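Beta-galactosidase (Trichoderma reesei, PDB 3OGS) probably catalyses the hydrolysis of terminal non-reducing beta-D-galactose residues in beta-D-galactosides, as a member of glycosyl hydrolase family 35. Local coordinates at residues A[47-52]-A[73-78]; A[212-217]-A[233-238]; A[120-125]-A[787-792]. All coordinates share one frame; numbering follows the deposited sequence.

Overall arrangement
All three contacts are largely buried and lie near the bound thiogalactoside, IPT; contacts 1 and 3 hydrogen-bond it, whereas contact 2 only approaches it. Contacts 1 and 2 both involve strands of the TIM-barrel sheet, 72-76 and 236-239, with centres about 19 Å apart. Contact 3 uses no regular strand: it joins a barrel loop to residues 787-792, more than 650 positions further along the chain, and it alone reaches an exposed residue, Trp791. Contact 1 is mostly apolar and aromatic, contact 2 is rich in backbone and carboxylate hydrogen bonds, and contact 3 combines an amide-carboxylate stack, backbone N-H bonds to Glu789 OE2, Ser124 OG and Leu787 O, and water-bridged carboxylates. Contacts 1 and 3 touch, Arg51 NH2 lying 3.0 Å from Ala121 O.

Contact 1: A[47-52]-A[73-78]; sequences VHPFRL and VSFYVD. With IPT (1-methylethyl 1-thio-beta-D-galactopyranoside), chain E.
Tyr76 runs alongside His48 where strand 72-76 of the family 35 TIM barrel reaches its galactose pocket. The loop 47-52 continues from the neighbouring parallel strand 38-46, and Val47 N still donates to Ser74 O at 3.0 Å. Along Tyr76, CB packs against Phe50 CE2 and stands over one face of the imidazole of His48, offset toward the rim. With CG beside the backbone N (chi1 -74°), the phenol follows the histidine: Tyr76 CG lies 4.1 Å and CD2 3.3 Å from His48 NE2. The two ring planes are inclined at 42°. Farther out, Tyr76 CE2 and CZ each lie 3.6 Å from IPT O3, and OH accepts a hydrogen bond from that same O3 while also bonding to Asn179.

The imidazole is held at both nitrogens: His48 ND1 accepts from Arg51 NH1 at 3.0 Å, nearly in both the ring and guanidinium planes, and His48 NE2 is hydrogen-bonded to Glu46. Replacing His48 with an alanine would probably cost Arg51 NH1 its bond to the ring, leave Glu46 OE2 without the imidazole, and open a gap that leaves that flank of the phenol less supported. Beside this pair, Pro49 CD rests on Phe75 CB at 3.8 Å, and Phe100 of helix 98-107 packs against both residues. The ring of Phe50 is sandwiched: His48 CB lies over one face near the rim, and on the opposite face Asp78 CB sits 3.9 Å from the ring centroid, a CH-pi contact only 10° off the normal.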
loop_
_atom_site.group_PDB
_atom_site.type_symbol
_atom_site.label_atom_id
_atom_site.label_comp_id
_atom_site.label_asym_id
_atom_site.label_seq_id
_atom_site.Cartn_x
_atom_site.Cartn_y
_atom_site.Cartn_z
ATOM N N VAL A 47 -5.174 1.948 -0.022
ATOM C CA VAL A 47 -5.249 0.458 -0.138
ATOM C C VAL A 47 -5.608 0.137 -1.625
ATOM O O VAL A 47 -6.503 0.799 -2.226
ATOM C CB VAL A 47 -6.369 -0.156 0.766
ATOM C CG1 VAL A 47 -6.606 -1.681 0.519
ATOM C CG2 VAL A 47 -6.178 0.189 2.316
ATOM N N HIS A 48 -4.951 -0.841 -2.251
ATOM C CA HIS A 48 -5.208 -1.151 -3.645
ATOM C C HIS A 48 -5.894 -2.544 -3.765
ATOM O O HIS A 48 -5.188 -3.580 -3.568
ATOM C CB HIS A 48 -3.892 -1.066 -4.559
ATOM C CG HIS A 48 -3.253 0.310 -4.593
ATOM N ND1 HIS A 48 -1.942 0.529 -4.979
ATOM C CD2 HIS A 48 -3.771 1.543 -4.340
ATOM C CE1 HIS A 48 -1.653 1.822 -4.917
ATOM N NE2 HIS A 48 -2.753 2.471 -4.529
ATOM N N PRO A 49 -7.218 -2.595 -4.120
ATOM C CA PRO A 49 -7.923 -3.918 -4.099
ATOM C C PRO A 49 -7.284 -5.002 -4.936
ATOM O O PRO A 49 -7.255 -6.201 -4.532
ATOM C CB PRO A 49 -9.358 -3.636 -4.558
ATOM C CG PRO A 49 -9.404 -2.263 -5.190
ATOM C CD PRO A 49 -8.076 -1.483 -4.602
ATOM N N PHE A 50 -6.720 -4.617 -6.086
ATOM C CA PHE A 50 -6.057 -5.609 -6.972
ATOM C C PHE A 50 -4.775 -6.266 -6.401
ATOM O O PHE A 50 -4.265 -7.255 -6.958
ATOM C CB PHE A 50 -5.829 -4.989 -8.414
ATOM C CG PHE A 50 -4.996 -3.684 -8.400
ATOM C CD1 PHE A 50 -3.593 -3.735 -8.351
ATOM C CD2 PHE A 50 -5.623 -2.418 -8.415
ATOM C CE1 PHE A 50 -2.796 -2.515 -8.294
ATOM C CE2 PHE A 50 -4.820 -1.201 -8.388
ATOM C CZ PHE A 50 -3.426 -1.282 -8.298
ATOM N N ARG A 51 -4.175 -5.675 -5.350
ATOM C CA ARG A 51 -2.975 -6.246 -4.699
ATOM C C ARG A 51 -3.313 -7.182 -3.486
ATOM O O ARG A 51 -2.402 -7.680 -2.822
ATOM C CB ARG A 51 -1.994 -5.037 -4.286
ATOM C CG ARG A 51 -1.231 -4.360 -5.508
ATOM C CD ARG A 51 -0.415 -3.099 -5.096
ATOM N NE ARG A 51 0.750 -2.893 -5.976
ATOM C CZ ARG A 51 1.115 -1.746 -6.564
ATOM N NH1 ARG A 51 0.359 -0.605 -6.505
ATOM N NH2 ARG A 51 2.273 -1.745 -7.261
ATOM N N LEU A 52 -4.601 -7.537 -3.301
ATOM C CA LEU A 52 -5.038 -8.492 -2.266
ATOM C C LEU A 52 -6.252 -9.316 -2.802
ATOM O O LEU A 52 -7.429 -8.917 -2.589
ATOM C CB LEU A 52 -5.344 -7.782 -0.924
ATOM C CG LEU A 52 -5.911 -8.701 0.240
ATOM C CD1 LEU A 52 -4.980 -9.901 0.570
ATOM C CD2 LEU A 52 -6.205 -7.893 1.538
ATOM N N VAL A 73 -10.669 5.518 3.048
ATOM C CA VAL A 73 -9.629 4.810 2.291
ATOM C C VAL A 73 -9.629 5.312 0.795
ATOM O O VAL A 73 -10.739 5.628 0.242
ATOM C CB VAL A 73 -9.954 3.285 2.347
ATOM C CG1 VAL A 73 -9.239 2.564 1.169
ATOM C CG2 VAL A 73 -9.441 2.730 3.727
ATOM N N SER A 74 -8.417 5.523 0.224
ATOM C CA SER A 74 -8.212 5.963 -1.207
ATOM C C SER A 74 -7.754 4.755 -1.953
ATOM O O SER A 74 -6.956 3.973 -1.358
ATOM C CB SER A 74 -7.111 7.055 -1.187
ATOM O OG SER A 74 -6.773 7.393 -2.534
ATOM N N PHE A 75 -8.211 4.538 -3.228
ATOM C CA PHE A 75 -7.858 3.319 -3.983
ATOM C C PHE A 75 -7.680 3.613 -5.497
ATOM O O PHE A 75 -8.482 4.402 -6.074
ATOM C CB PHE A 75 -8.892 2.114 -3.791
ATOM C CG PHE A 75 -10.279 2.320 -4.407
ATOM C CD1 PHE A 75 -11.307 3.090 -3.788
ATOM C CD2 PHE A 75 -10.553 1.770 -5.714
ATOM C CE1 PHE A 75 -12.607 3.228 -4.411
ATOM C CE2 PHE A 75 -11.829 1.889 -6.345
ATOM C CZ PHE A 75 -12.841 2.702 -5.728
ATOM N N TYR A 76 -6.685 2.957 -6.118
ATOM C CA TYR A 76 -6.568 2.875 -7.615
ATOM C C TYR A 76 -7.417 1.693 -8.187
ATOM O O TYR A 76 -7.642 0.675 -7.453
ATOM C CB TYR A 76 -5.079 2.700 -8.113
ATOM C CG TYR A 76 -4.202 3.984 -8.025
ATOM C CD1 TYR A 76 -4.664 5.249 -8.551
ATOM C CD2 TYR A 76 -2.917 3.920 -7.507
ATOM C CE1 TYR A 76 -3.766 6.430 -8.519
ATOM C CE2 TYR A 76 -2.030 5.046 -7.485
ATOM C CZ TYR A 76 -2.486 6.303 -7.976
ATOM O OH TYR A 76 -1.592 7.391 -7.918
ATOM N N VAL A 77 -7.700 1.776 -9.504
ATOM C CA VAL A 77 -8.141 0.615 -10.288
ATOM C C VAL A 77 -7.112 0.460 -11.444
ATOM O O VAL A 77 -6.712 1.497 -12.067
ATOM C CB VAL A 77 -9.596 0.832 -10.844
ATOM C CG1 VAL A 77 -10.053 -0.409 -11.675
ATOM C CG2 VAL A 77 -10.671 1.135 -9.685
ATOM N N ASP A 78 -6.680 -0.780 -11.714
ATOM C CA ASP A 78 -5.679 -1.099 -12.775
ATOM C C ASP A 78 -6.421 -1.552 -14.078
ATOM O O ASP A 78 -6.934 -2.720 -14.149
ATOM C CB ASP A 78 -4.687 -2.178 -12.215
ATOM C CG ASP A 78 -3.467 -2.394 -13.076
ATOM O OD1 ASP A 78 -3.417 -1.913 -14.270
ATOM O OD2 ASP A 78 -2.541 -3.160 -12.593
HETATM C C1 IPT E . 3.326 9.568 -7.178
HETATM C C2 IPT E . 2.325 8.776 -8.061
HETATM O O2 IPT E . 1.075 9.525 -8.136
HETATM C C3 IPT E . 1.935 7.440 -7.415
HETATM O O3 IPT E . 1.102 6.667 -8.304
HETATM C C4 IPT E . 3.173 6.577 -7.009
HETATM O O4 IPT E . 3.857 6.260 -8.269
HETATM C C5 IPT E . 4.096 7.461 -6.061
HETATM O O5 IPT E . 4.384 8.680 -6.807
HETATM C C6 IPT E . 5.404 6.747 -5.625
HETATM O O6 IPT E . 5.166 5.521 -4.885
HETATM S S1 IPT E . 4.003 10.896 -8.187
HETATM C "C1'" IPT E . 4.938 11.620 -6.832
HETATM C "C2'" IPT E . 6.481 11.515 -6.835
HETATM C "C3'" IPT E . 4.547 13.063 -6.649
#

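Contact 2: A[212-217]-A[233-238]; sequences LINNDA and DIYGHD. With IPT (1-methylethyl 1-thio-beta-D-galactopyranoside), chain E.
Asp216 and Tyr235 make a short side-chain bond where loop 212-217 runs beside the start of TIM-barrel strand 236-239, the two backbones bridged singly at Ile213-Ile234 and Asp216-His237. Tyr235 extends with CG anti to its backbone N (chi1 171°), which carries its hydroxyl along the segment to donate to Asp216 OD2 at 2.7 Å. The carboxylate meets the ring at its edge, the two planes almost perpendicular, and the hydroxyl comes to OD2 on the anti side, somewhat out of the carboxylate plane. Asp216 OD1 bonds to Ser182, and OD2 also receives the backbone N of Thr222, so the acid is gripped from several directions.

Asn214 OD1, rather than the poorly angled Asn214 O, accepts from Gly236 N at 2.8 Å. The Asn214 CG lies between the backbone N and the carbonyl carbon (chi1 67°), which folds OD1 toward that N-H. Gly236 CA comes 3.2 Å from Asn214 O in a CA-H...O contact. Asp216 N then bonds to Gly236 O at 3.0 Å. At the far end, Asp233 OD2 takes the N-H of Leu212 at 3.0 Å, again anti and a little out of plane, while Ile213 CD1 packs on Ile234 CG2.

Asn215 faces the galactose site, its amide bonded to Asn179, Glu180 and Glu278. Strand 275-280 flanks segment 233-238 and pairs with His237, whereas Leu212 packs on Tyr175 of strand 172-177 and on Ile200 of helix 193-205.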
loop_
_atom_site.group_PDB
_atom_site.type_symbol
_atom_site.label_atom_id
_atom_site.label_comp_id
_atom_site.label_asym_id
_atom_site.label_seq_id
_atom_site.Cartn_x
_atom_site.Cartn_y
_atom_site.Cartn_z
ATOM N N LEU A 212 -14.774 16.395 -7.879
ATOM C CA LEU A 212 -13.565 16.003 -8.511
ATOM C C LEU A 212 -12.367 16.657 -7.851
ATOM O O LEU A 212 -12.381 17.831 -7.609
ATOM C CB LEU A 212 -13.568 16.353 -10.058
ATOM C CG LEU A 212 -14.776 15.787 -10.863
ATOM C CD1 LEU A 212 -14.573 16.315 -12.318
ATOM C CD2 LEU A 212 -14.813 14.253 -10.763
ATOM N N ILE A 213 -11.327 15.859 -7.566
ATOM C CA ILE A 213 -10.088 16.342 -6.882
ATOM C C ILE A 213 -8.863 15.878 -7.684
ATOM O O ILE A 213 -8.930 14.839 -8.291
ATOM C CB ILE A 213 -10.128 15.870 -5.344
ATOM C CG1 ILE A 213 -8.989 16.566 -4.525
ATOM C CG2 ILE A 213 -10.015 14.259 -5.228
ATOM C CD1 ILE A 213 -9.179 16.383 -2.924
ATOM N N ASN A 214 -7.764 16.666 -7.751
ATOM C CA ASN A 214 -6.562 16.206 -8.459
ATOM C C ASN A 214 -5.338 16.123 -7.527
ATOM O O ASN A 214 -5.488 16.301 -6.320
ATOM C CB ASN A 214 -6.290 17.076 -9.693
ATOM C CG ASN A 214 -5.902 18.545 -9.319
ATOM O OD1 ASN A 214 -6.074 19.064 -8.142
ATOM N ND2 ASN A 214 -5.466 19.268 -10.366
ATOM N N ASN A 215 -4.157 15.738 -8.079
ATOM C CA ASN A 215 -2.993 15.376 -7.259
ATOM C C ASN A 215 -1.704 15.841 -7.979
ATOM O O ASN A 215 -0.873 15.054 -8.376
ATOM C CB ASN A 215 -2.944 13.859 -6.867
ATOM C CG ASN A 215 -2.770 12.924 -8.090
ATOM O OD1 ASN A 215 -3.242 13.234 -9.190
ATOM N ND2 ASN A 215 -2.021 11.804 -7.906
ATOM N N ASP A 216 -1.592 17.143 -8.175
ATOM C CA ASP A 216 -0.345 17.808 -8.748
ATOM C C ASP A 216 0.963 17.393 -7.956
ATOM O O ASP A 216 0.940 17.306 -6.725
ATOM C CB ASP A 216 -0.609 19.343 -8.693
ATOM C CG ASP A 216 0.107 20.185 -9.818
ATOM O OD1 ASP A 216 0.877 19.633 -10.662
ATOM O OD2 ASP A 216 -0.094 21.476 -9.859
ATOM N N ALA A 217 2.085 17.139 -8.657
ATOM C CA ALA A 217 3.377 16.680 -8.061
ATOM C C ALA A 217 3.961 17.675 -7.059
ATOM O O ALA A 217 4.611 17.250 -6.068
ATOM C CB ALA A 217 4.426 16.367 -9.158
ATOM N N ASP A 233 -12.868 20.491 -9.105
ATOM C CA ASP A 233 -13.554 21.186 -8.041
ATOM C C ASP A 233 -12.640 21.543 -6.876
ATOM O O ASP A 233 -12.766 22.640 -6.292
ATOM C CB ASP A 233 -14.762 20.334 -7.529
ATOM C CG ASP A 233 -15.781 20.029 -8.610
ATOM O OD1 ASP A 233 -16.258 20.974 -9.346
ATOM O OD2 ASP A 233 -16.243 18.855 -8.647
ATOM N N ILE A 234 -11.700 20.627 -6.493
ATOM C CA ILE A 234 -10.848 20.879 -5.312
ATOM C C ILE A 234 -9.397 20.665 -5.764
ATOM O O ILE A 234 -9.055 19.606 -6.300
ATOM C CB ILE A 234 -11.236 19.903 -4.084
ATOM C CG1 ILE A 234 -12.657 20.222 -3.524
ATOM C CG2 ILE A 234 -10.188 20.030 -2.921
ATOM C CD1 ILE A 234 -13.108 19.196 -2.532
ATOM N N TYR A 235 -8.512 21.651 -5.572
ATOM C CA TYR A 235 -7.122 21.476 -6.055
ATOM C C TYR A 235 -6.313 20.701 -4.962
ATOM O O TYR A 235 -6.301 21.095 -3.738
ATOM C CB TYR A 235 -6.446 22.884 -6.297
ATOM C CG TYR A 235 -4.943 22.793 -6.581
ATOM C CD1 TYR A 235 -4.452 22.452 -7.902
ATOM C CD2 TYR A 235 -4.006 23.103 -5.585
ATOM C CE1 TYR A 235 -3.067 22.311 -8.179
ATOM C CE2 TYR A 235 -2.593 23.006 -5.864
ATOM C CZ TYR A 235 -2.143 22.629 -7.189
ATOM O OH TYR A 235 -0.757 22.510 -7.494
ATOM N N GLY A 236 -5.626 19.638 -5.390
ATOM C CA GLY A 236 -4.866 18.788 -4.460
ATOM C C GLY A 236 -3.395 18.699 -4.981
ATOM O O GLY A 236 -3.140 18.859 -6.247
ATOM N N HIS A 237 -2.444 18.561 -4.048
ATOM C CA HIS A 237 -1.057 18.224 -4.386
ATOM C C HIS A 237 -0.429 17.178 -3.471
ATOM O O HIS A 237 -1.062 16.659 -2.527
ATOM C CB HIS A 237 -0.062 19.491 -4.612
ATOM C CG HIS A 237 0.392 20.153 -3.345
ATOM N ND1 HIS A 237 1.446 19.672 -2.577
ATOM C CD2 HIS A 237 -0.064 21.269 -2.715
ATOM C CE1 HIS A 237 1.608 20.455 -1.517
ATOM N NE2 HIS A 237 0.708 21.433 -1.576
ATOM N N ASP A 238 0.833 16.830 -3.787
ATOM C CA ASP A 238 1.499 15.627 -3.171
ATOM C C ASP A 238 2.726 16.062 -2.375
ATOM O O ASP A 238 3.180 17.277 -2.480
ATOM C CB ASP A 238 1.907 14.596 -4.269
ATOM C CG ASP A 238 0.783 14.281 -5.238
ATOM O OD1 ASP A 238 -0.391 14.256 -4.785
ATOM O OD2 ASP A 238 1.075 14.097 -6.478
HETATM C C1 IPT E . 3.326 9.568 -7.178
HETATM C C2 IPT E . 2.325 8.776 -8.061
HETATM O O2 IPT E . 1.075 9.525 -8.136
HETATM C C3 IPT E . 1.935 7.440 -7.415
HETATM O O3 IPT E . 1.102 6.667 -8.304
HETATM C C4 IPT E . 3.173 6.577 -7.009
HETATM O O4 IPT E . 3.857 6.260 -8.269
HETATM C C5 IPT E . 4.096 7.461 -6.061
HETATM O O5 IPT E . 4.384 8.680 -6.807
HETATM C C6 IPT E . 5.404 6.747 -5.625
HETATM O O6 IPT E . 5.166 5.521 -4.885
HETATM S S1 IPT E . 4.003 10.896 -8.187
HETATM C "C1'" IPT E . 4.938 11.620 -6.832
HETATM C "C2'" IPT E . 6.481 11.515 -6.835
HETATM C "C3'" IPT E . 4.547 13.063 -6.649
HETATM O O HOH W 1 5.528 18.420 -3.448
#

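Contact 3: A[120-125]-A[787-792]; sequences NAEVSG and LDENWT. With IPT (1-methylethyl 1-thio-beta-D-galactopyranoside), chain E.
The galactose-binding loop that follows strand 110-116 of the TIM barrel is met here by residues 787-792, from a loop between strands 775-782 and 803-811. The amide of Asn120 and the carboxylate of Glu789 stack with their planes 23° apart, Asn120 OD1 lying 3.3 Å from Glu789 CD. This is a contact of flat faces, not a hydrogen bond. The amide is fixed by other partners: Asn120 ND2 donates to IPT O4 at 2.9 Å, and OD1 is bonded to Tyr118 OH and approaches the edge of the Trp791 indole.

Glu789 CG lies beside its backbone N (chi1 -70°), and the chain beyond is extended, bringing Glu789 OE2 to Glu122 N at 3.0 Å. Glu122 instead bends at chi2 (75°), so that its carboxylate curls back to the sugar and accepts from O6 of IPT through OE1 and from O4 through OE2. The two carboxylates come within 3.8 Å of each other between Glu122 OE2 and Glu789 OE2, and a water donates both to Glu122 OE2 and to Glu789 OE1. Farther along the loop 120-125, Leu787 N donates to Ser124 OG, and Gly125 N to Leu787 O at 2.9 Å, from above the carbonyl plane. Gly125 also brings its CA 3.3 Å from Asp788 O.

Tyr322 of strand 318-322 packs on Ala121 and Glu122, while Pro336, in a loop, touches Asp788; the contact thus ties the later strand-rich part of the chain to the barrel beside its sugar pocket.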
loop_
_atom_site.group_PDB
_atom_site.type_symbol
_atom_site.label_atom_id
_atom_site.label_comp_id
_atom_site.label_asym_id
_atom_site.label_seq_id
_atom_site.Cartn_x
_atom_site.Cartn_y
_atom_site.Cartn_z
ATOM N N ASN A 120 0.012 5.364 -12.771
ATOM C CA ASN A 120 1.489 5.256 -12.405
ATOM C C ASN A 120 1.609 4.057 -11.370
ATOM O O ASN A 120 1.582 2.925 -11.819
ATOM C CB ASN A 120 2.077 6.653 -11.917
ATOM C CG ASN A 120 3.589 6.776 -12.111
ATOM O OD1 ASN A 120 4.052 6.719 -13.282
ATOM N ND2 ASN A 120 4.373 6.956 -11.021
ATOM N N ALA A 121 1.666 4.301 -10.037
ATOM C CA ALA A 121 1.465 3.245 -8.973
ATOM C C ALA A 121 2.485 2.114 -8.904
ATOM O O ALA A 121 2.285 1.141 -8.127
ATOM C CB ALA A 121 -0.005 2.612 -9.102
ATOM N N GLU A 122 3.633 2.298 -9.591
ATOM C CA GLU A 122 4.608 1.204 -9.717
ATOM C C GLU A 122 3.992 -0.104 -10.255
ATOM O O GLU A 122 4.455 -1.202 -9.917
ATOM C CB GLU A 122 5.377 0.969 -8.351
ATOM C CG GLU A 122 6.424 2.178 -7.983
ATOM C CD GLU A 122 5.703 3.471 -7.488
ATOM O OE1 GLU A 122 5.008 3.345 -6.454
ATOM O OE2 GLU A 122 5.832 4.576 -8.126
ATOM N N VAL A 123 2.982 -0.003 -11.091
ATOM C CA VAL A 123 2.376 -1.222 -11.734
ATOM C C VAL A 123 2.816 -1.234 -13.210
ATOM O O VAL A 123 3.199 -0.159 -13.770
ATOM C CB VAL A 123 0.779 -1.246 -11.662
ATOM C CG1 VAL A 123 0.255 -1.167 -10.134
ATOM C CG2 VAL A 123 0.057 -0.132 -12.565
ATOM N N SER A 124 2.764 -2.420 -13.853
ATOM C CA SER A 124 3.112 -2.530 -15.311
ATOM C C SER A 124 2.335 -1.496 -16.190
ATOM O O SER A 124 1.110 -1.425 -16.114
ATOM C CB SER A 124 2.801 -3.985 -15.824
ATOM O OG SER A 124 3.273 -4.120 -17.176
ATOM N N GLY A 125 3.051 -0.769 -17.073
ATOM C CA GLY A 125 2.517 0.274 -17.971
ATOM C C GLY A 125 1.976 1.526 -17.301
ATOM O O GLY A 125 1.334 2.355 -17.972
ATOM N N LEU A 787 6.080 -3.729 -18.186
ATOM C CA LEU A 787 6.115 -2.526 -19.151
ATOM C C LEU A 787 6.396 -1.282 -18.307
ATOM O O LEU A 787 5.944 -1.156 -17.165
ATOM C CB LEU A 787 4.789 -2.288 -19.913
ATOM C CG LEU A 787 4.362 -3.606 -20.621
ATOM C CD1 LEU A 787 3.063 -3.546 -21.440
ATOM C CD2 LEU A 787 5.580 -4.213 -21.568
ATOM N N ASP A 788 7.167 -0.366 -18.856
ATOM C CA ASP A 788 7.618 0.806 -18.064
ATOM C C ASP A 788 6.416 1.750 -17.886
ATOM O O ASP A 788 5.414 1.676 -18.642
ATOM C CB ASP A 788 8.681 1.583 -18.899
ATOM C CG ASP A 788 10.075 0.857 -18.938
ATOM O OD1 ASP A 788 10.392 0.117 -18.001
ATOM O OD2 ASP A 788 10.874 1.091 -19.882
ATOM N N GLU A 789 6.539 2.657 -16.922
ATOM C CA GLU A 789 5.585 3.747 -16.709
ATOM C C GLU A 789 5.738 4.871 -17.780
ATOM O O GLU A 789 6.634 4.817 -18.668
ATOM C CB GLU A 789 5.819 4.363 -15.268
ATOM C CG GLU A 789 5.391 3.404 -14.085
ATOM C CD GLU A 789 5.787 3.949 -12.740
ATOM O OE1 GLU A 789 6.899 4.587 -12.576
ATOM O OE2 GLU A 789 4.998 3.769 -11.784
ATOM N N ASN A 790 4.867 5.897 -17.696
ATOM C CA ASN A 790 4.822 6.979 -18.717
ATOM C C ASN A 790 4.555 8.274 -17.940
ATOM O O ASN A 790 3.559 8.988 -18.210
ATOM C CB ASN A 790 3.644 6.707 -19.740
ATOM C CG ASN A 790 3.877 7.408 -21.119
ATOM O OD1 ASN A 790 4.366 6.745 -22.045
ATOM N ND2 ASN A 790 3.515 8.697 -21.268
ATOM N N TRP A 791 5.427 8.566 -16.948
ATOM C CA TRP A 791 5.141 9.724 -16.086
ATOM C C TRP A 791 5.465 11.123 -16.638
ATOM O O TRP A 791 5.097 12.102 -15.981
ATOM C CB TRP A 791 5.632 9.602 -14.634
ATOM C CG TRP A 791 6.980 9.032 -14.423
ATOM C CD1 TRP A 791 7.264 7.722 -14.117
ATOM C CD2 TRP A 791 8.252 9.722 -14.449
ATOM N NE1 TRP A 791 8.626 7.545 -13.982
ATOM C CE2 TRP A 791 9.253 8.760 -14.157
ATOM C CE3 TRP A 791 8.638 11.050 -14.674
ATOM C CZ2 TRP A 791 10.625 9.083 -14.122
ATOM C CZ3 TRP A 791 10.012 11.373 -14.630
ATOM C CH2 TRP A 791 10.976 10.389 -14.368
ATOM N N THR A 792 6.128 11.251 -17.792
ATOM C CA THR A 792 6.282 12.593 -18.421
ATOM C C THR A 792 5.487 12.614 -19.737
ATOM O O THR A 792 5.849 11.904 -20.707
ATOM C CB THR A 792 7.764 12.938 -18.736
ATOM O OG1 THR A 792 8.527 12.903 -17.538
ATOM C CG2 THR A 792 7.939 14.358 -19.398
HETATM C C1 IPT E . 3.326 9.568 -7.178
HETATM C C2 IPT E . 2.325 8.776 -8.061
HETATM O O2 IPT E . 1.075 9.525 -8.136
HETATM C C3 IPT E . 1.935 7.440 -7.415
HETATM O O3 IPT E . 1.102 6.667 -8.304
HETATM C C4 IPT E . 3.173 6.577 -7.009
HETATM O O4 IPT E . 3.857 6.260 -8.269
HETATM C C5 IPT E . 4.096 7.461 -6.061
HETATM O O5 IPT E . 4.384 8.680 -6.807
HETATM C C6 IPT E . 5.404 6.747 -5.625
HETATM O O6 IPT E . 5.166 5.521 -4.885
HETATM S S1 IPT E . 4.003 10.896 -8.187
HETATM C "C1'" IPT E . 4.938 11.620 -6.832
HETATM C "C2'" IPT E . 6.481 11.515 -6.835
HETATM C "C3'" IPT E . 4.547 13.063 -6.649
HETATM O O HOH W 2 7.499 5.148 -10.104
#